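Side-chain contacts in omega transaminase (Pseudomonas sp., PDB 5LHA), which catalyses pyridoxal phosphate-dependent transfer of an amino group from an amine donor to a carbonyl acceptor, as an amine transaminase of fold type I: residues A[191-196]-A[380-385]; A[362-367]-A[386-391]. All coordinates share one frame; numbering follows the deposited sequence.

Contact 1 (A[191-196]-A[380-385]); sequences WLYRNP and EVRGKG
Aromatic and charged side chains make this loop-to-strand contact, in which W191 and Y193 of the loop after strand 184-187 meet E380 and R382 on strand 378-384. E380 and R382 stand two apart on the strand, so their side chains leave it on the same side, while V381 between them takes the other. The flat Y193 ring offers a face to the aliphatic part of E380: CG stands over it, 3.9 Å from the ring centroid, a CH-pi contact. Because CG of E380 sits between its backbone N and carbonyl carbon (chi1 73°) and the chain then extends, the carboxylate follows the same face, its plane 22° from that of the ring, with CD 3.5 Å from Y193 CD1. Glutamate suits the place because its methylenes cover the ring while its acid pairs with R382: OE2 accepts from NH1 of R382 through its anti lone pair at 2.7 Å, a salt bridge lying near the guanidinium plane. Arginine brings several N-H groups and a flat face: this bond, with those of NE to G238 O and NH2 to D391, holds the guanidinium in its turn, and its face receives the indole of W191 steeply, with NE1 3.6 Å from R382 CZ and the two planes 71° apart. NE1 is buried here and finds no hydrogen-bond partner. With an alanine at E380 the methylenes and carboxylate are gone, which would probably uncover part of the Y193 face and leave the guanidinium less firmly set against W191. The same side chains also touch the rest of the sheet: Y193 packs on V393 of strand 387-393, and W191 and R382 on K429 of strand 429-432.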
# COMPACT_ATOMS: atom_id res chain seq x y z
N TRP A 191 -4.00 19.40 -22.47
CA TRP A 191 -5.36 19.55 -22.96
C TRP A 191 -5.62 21.04 -23.15
O TRP A 191 -5.66 21.80 -22.18
CB TRP A 191 -6.35 18.94 -21.97
CG TRP A 191 -7.80 18.86 -22.43
CD1 TRP A 191 -8.28 19.07 -23.70
CD2 TRP A 191 -8.93 18.53 -21.62
NE1 TRP A 191 -9.65 18.90 -23.72
CE2 TRP A 191 -10.07 18.57 -22.46
CE3 TRP A 191 -9.09 18.22 -20.27
CZ2 TRP A 191 -11.35 18.30 -21.98
CZ3 TRP A 191 -10.37 17.95 -19.79
CH2 TRP A 191 -11.48 17.99 -20.65
N LEU A 192 -5.76 21.47 -24.41
CA LEU A 192 -5.88 22.90 -24.69
C LEU A 192 -7.21 23.46 -24.18
O LEU A 192 -7.26 24.59 -23.68
CB LEU A 192 -5.76 23.14 -26.19
CG LEU A 192 -4.39 23.00 -26.85
CD1 LEU A 192 -4.56 22.48 -28.28
CD2 LEU A 192 -3.69 24.34 -26.84
N TYR A 193 -8.28 22.67 -24.25
CA TYR A 193 -9.60 23.18 -23.89
C TYR A 193 -9.71 23.41 -22.38
O TYR A 193 -10.34 24.38 -21.94
CB TYR A 193 -10.69 22.24 -24.40
CG TYR A 193 -12.04 22.91 -24.49
CD1 TYR A 193 -12.25 24.00 -25.34
CD2 TYR A 193 -13.11 22.49 -23.70
CE1 TYR A 193 -13.48 24.64 -25.41
CE2 TYR A 193 -14.34 23.12 -23.77
CZ TYR A 193 -14.52 24.19 -24.62
OH TYR A 193 -15.75 24.83 -24.68
N ARG A 194 -9.13 22.52 -21.56
CA ARG A 194 -9.17 22.64 -20.10
C ARG A 194 -7.81 22.25 -19.53
O ARG A 194 -7.43 21.08 -19.63
CB ARG A 194 -10.26 21.76 -19.49
CG ARG A 194 -11.69 22.11 -19.86
CD ARG A 194 -12.67 21.31 -19.01
NE ARG A 194 -14.06 21.55 -19.39
CZ ARG A 194 -14.68 20.94 -20.40
NH1 ARG A 194 -14.05 20.03 -21.14
NH2 ARG A 194 -15.95 21.23 -20.66
N ASN A 195 -7.10 23.19 -18.92
CA ASN A 195 -5.82 22.90 -18.28
C ASN A 195 -5.58 23.91 -17.17
O ASN A 195 -6.18 24.99 -17.17
CB ASN A 195 -4.67 22.89 -19.30
CG ASN A 195 -4.51 24.20 -20.04
OD1 ASN A 195 -3.88 25.14 -19.55
ND2 ASN A 195 -5.07 24.27 -21.24
N PRO A 196 -4.73 23.57 -16.19
CA PRO A 196 -4.52 24.47 -15.04
C PRO A 196 -4.01 25.87 -15.37
O PRO A 196 -4.13 26.76 -14.53
CB PRO A 196 -3.48 23.71 -14.20
CG PRO A 196 -3.68 22.30 -14.54
CD PRO A 196 -4.13 22.24 -15.97
N GLU A 380 -16.40 22.85 -28.17
CA GLU A 380 -15.47 22.70 -29.29
C GLU A 380 -15.62 21.29 -29.84
O GLU A 380 -16.24 20.42 -29.23
CB GLU A 380 -14.01 22.95 -28.89
CG GLU A 380 -13.38 21.85 -28.05
CD GLU A 380 -11.85 21.86 -28.09
OE1 GLU A 380 -11.26 22.86 -28.56
OE2 GLU A 380 -11.23 20.87 -27.67
N VAL A 381 -15.06 21.08 -31.03
CA VAL A 381 -14.98 19.76 -31.65
C VAL A 381 -13.52 19.50 -32.00
O VAL A 381 -12.91 20.26 -32.76
CB VAL A 381 -15.87 19.66 -32.91
CG1 VAL A 381 -15.78 18.26 -33.51
CG2 VAL A 381 -17.31 20.00 -32.57
N ARG A 382 -12.97 18.42 -31.45
CA ARG A 382 -11.56 18.08 -31.64
C ARG A 382 -11.44 16.63 -32.07
O ARG A 382 -12.35 15.82 -31.87
CB ARG A 382 -10.76 18.29 -30.36
CG ARG A 382 -11.50 17.85 -29.11
CD ARG A 382 -10.61 17.83 -27.89
NE ARG A 382 -11.28 17.18 -26.77
CZ ARG A 382 -12.18 17.78 -26.00
NH1 ARG A 382 -12.52 19.04 -26.21
NH2 ARG A 382 -12.75 17.11 -25.00
N GLY A 383 -10.30 16.30 -32.66
CA GLY A 383 -10.09 14.96 -33.16
C GLY A 383 -8.79 14.84 -33.91
O GLY A 383 -8.11 15.83 -34.21
N LYS A 384 -8.47 13.59 -34.24
CA LYS A 384 -7.30 13.25 -35.04
C LYS A 384 -7.56 11.89 -35.67
O LYS A 384 -7.82 10.92 -34.94
CB LYS A 384 -6.03 13.24 -34.20
CG LYS A 384 -4.78 13.02 -35.00
CD LYS A 384 -3.55 13.03 -34.13
CE LYS A 384 -2.31 12.64 -34.92
NZ LYS A 384 -1.82 13.73 -35.79
N GLY A 385 -7.50 11.81 -37.00
CA GLY A 385 -7.98 10.59 -37.65
C GLY A 385 -9.47 10.42 -37.43
O GLY A 385 -10.25 11.38 -37.52

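Contact 2 (A[362-367]-A[386-391]); sequences AQLLEQ and LMIALD
I388 reaches from its strand to L364 and L365 where helix 353-368 packs on the face of a largely antiparallel sheet, the one containing strand 387-393 of this fold type I aminotransferase. No hydrogen bond joins the two segments; the contact is apolar, as expected where a helix meets a sheet face. At the start of the second segment, L386 sends its CD2 towards L364 CD2, a loose approach of 4.5 Å. M387 turns to the other side of the strand. I388 then faces the helix and brings the strand's main share of the contact. A branched residue fits well here: CG2 lies anti to the backbone N, beside the carbonyl carbon, while the longer branch projects, CG1 lying anti to the carbonyl carbon (chi1 -71°) and CD1 extended beyond it (chi2 163°). Its end is thereby carried into the angle between two successive helix residues. A389 points away from the helix and needs only a methyl where it meets V239 and I431. L390 returns to the helix side but packs on V381 and on strand 429-432. On the helix, CG of L364 anti to the backbone N (chi1 178°) sends the isobutyl group off the helix toward the sheet, where its branched end can meet the isoleucine methyl. L364 also packs on V447 of helix 440-457, as does Q367. The single methyl CD1 of I388 touches both leucines, 4.0 Å from L364 CD2 and 4.3 Å from L365 CB.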
# COMPACT_ATOMS: atom_id res chain seq x y z
N ALA A 362 -10.28 14.17 -41.23
CA ALA A 362 -10.10 15.61 -41.41
C ALA A 362 -11.33 16.24 -42.06
O ALA A 362 -11.85 17.25 -41.58
CB ALA A 362 -8.84 15.88 -42.25
N GLN A 363 -11.76 15.68 -43.19
CA GLN A 363 -13.00 16.11 -43.83
C GLN A 363 -14.15 16.15 -42.82
O GLN A 363 -14.86 17.15 -42.71
CB GLN A 363 -13.30 15.18 -45.01
CG GLN A 363 -14.64 15.39 -45.73
CD GLN A 363 -14.99 14.24 -46.68
OE1 GLN A 363 -14.10 13.56 -47.21
NE2 GLN A 363 -16.29 14.03 -46.90
N LEU A 364 -14.32 15.07 -42.05
CA LEU A 364 -15.42 15.03 -41.09
C LEU A 364 -15.26 16.11 -40.03
O LEU A 364 -16.23 16.82 -39.71
CB LEU A 364 -15.49 13.64 -40.45
CG LEU A 364 -16.54 13.37 -39.36
CD1 LEU A 364 -17.95 13.65 -39.88
CD2 LEU A 364 -16.44 11.95 -38.83
N LEU A 365 -14.05 16.27 -39.48
CA LEU A 365 -13.79 17.29 -38.47
C LEU A 365 -14.08 18.68 -39.00
O LEU A 365 -14.69 19.51 -38.32
CB LEU A 365 -12.34 17.19 -37.98
CG LEU A 365 -11.85 18.13 -36.86
CD1 LEU A 365 -12.52 17.80 -35.54
CD2 LEU A 365 -10.34 18.09 -36.72
N GLU A 366 -13.65 18.95 -40.24
CA GLU A 366 -13.93 20.22 -40.90
C GLU A 366 -15.42 20.51 -40.94
O GLU A 366 -15.87 21.62 -40.63
CB GLU A 366 -13.37 20.18 -42.32
CG GLU A 366 -13.88 21.27 -43.26
CD GLU A 366 -13.47 21.03 -44.73
OE1 GLU A 366 -12.68 20.08 -44.98
OE2 GLU A 366 -13.96 21.76 -45.62
N GLN A 367 -16.22 19.50 -41.32
CA GLN A 367 -17.66 19.68 -41.47
C GLN A 367 -18.37 19.90 -40.14
O GLN A 367 -19.50 20.39 -40.14
CB GLN A 367 -18.24 18.46 -42.18
CG GLN A 367 -17.80 18.33 -43.63
CD GLN A 367 -18.44 17.14 -44.32
OE1 GLN A 367 -17.75 16.28 -44.85
NE2 GLN A 367 -19.77 17.09 -44.30
N LEU A 386 -9.89 9.19 -37.14
CA LEU A 386 -11.31 8.89 -36.92
C LEU A 386 -11.65 8.69 -35.44
O LEU A 386 -12.47 7.82 -35.11
CB LEU A 386 -11.75 7.68 -37.73
CG LEU A 386 -11.92 8.01 -39.21
CD1 LEU A 386 -12.10 6.74 -40.05
CD2 LEU A 386 -13.08 8.98 -39.40
N MET A 387 -11.05 9.47 -34.56
CA MET A 387 -11.53 9.68 -33.19
C MET A 387 -11.78 11.17 -32.99
O MET A 387 -10.88 11.99 -33.22
CB MET A 387 -10.56 9.13 -32.14
CG MET A 387 -9.12 9.60 -32.27
SD MET A 387 -7.98 8.47 -31.45
CE MET A 387 -8.57 8.45 -29.77
N ILE A 388 -13.01 11.51 -32.62
CA ILE A 388 -13.45 12.89 -32.49
C ILE A 388 -14.34 12.99 -31.27
O ILE A 388 -15.04 12.04 -30.92
CB ILE A 388 -14.19 13.37 -33.77
CG1 ILE A 388 -13.22 13.54 -34.93
CG2 ILE A 388 -14.94 14.68 -33.52
CD1 ILE A 388 -13.89 13.61 -36.28
N ALA A 389 -14.29 14.13 -30.58
CA ALA A 389 -15.18 14.39 -29.46
C ALA A 389 -15.79 15.77 -29.59
O ALA A 389 -15.11 16.74 -29.94
CB ALA A 389 -14.46 14.28 -28.12
N LEU A 390 -17.09 15.85 -29.31
CA LEU A 390 -17.80 17.11 -29.20
C LEU A 390 -17.95 17.42 -27.71
O LEU A 390 -18.53 16.63 -26.97
CB LEU A 390 -19.16 17.03 -29.89
CG LEU A 390 -19.18 16.64 -31.38
CD1 LEU A 390 -19.36 15.14 -31.53
CD2 LEU A 390 -20.27 17.38 -32.15
N ASP A 391 -17.38 18.53 -27.27
CA ASP A 391 -17.35 18.86 -25.85
C ASP A 391 -18.50 19.81 -25.52
O ASP A 391 -18.48 20.99 -25.89
CB ASP A 391 -15.99 19.44 -25.47
CG ASP A 391 -15.73 19.32 -23.99
OD1 ASP A 391 -16.67 19.55 -23.20
OD2 ASP A 391 -14.58 18.96 -23.63

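Contacts 1 and 2 lie with their centres about 11 Å apart, on adjoining antiparallel strands of one hairpin, 378-384 and 387-393. The backbones join them: R382 O probably accepts a hydrogen bond from A389 N at 2.9 Å. V381 CG1 also packs 3.7 Å from I388 CG2, on the helix side of the sheet. On the other side, D391 OD2 forms a salt bridge with R194 NH1 at 2.8 Å and another with R382 NH2, so one carboxylate of the 386-391 segment gathers the two arginines of contact 1. The PMP pocket draws its residues from other segments, and both contacts are structural packing outside it.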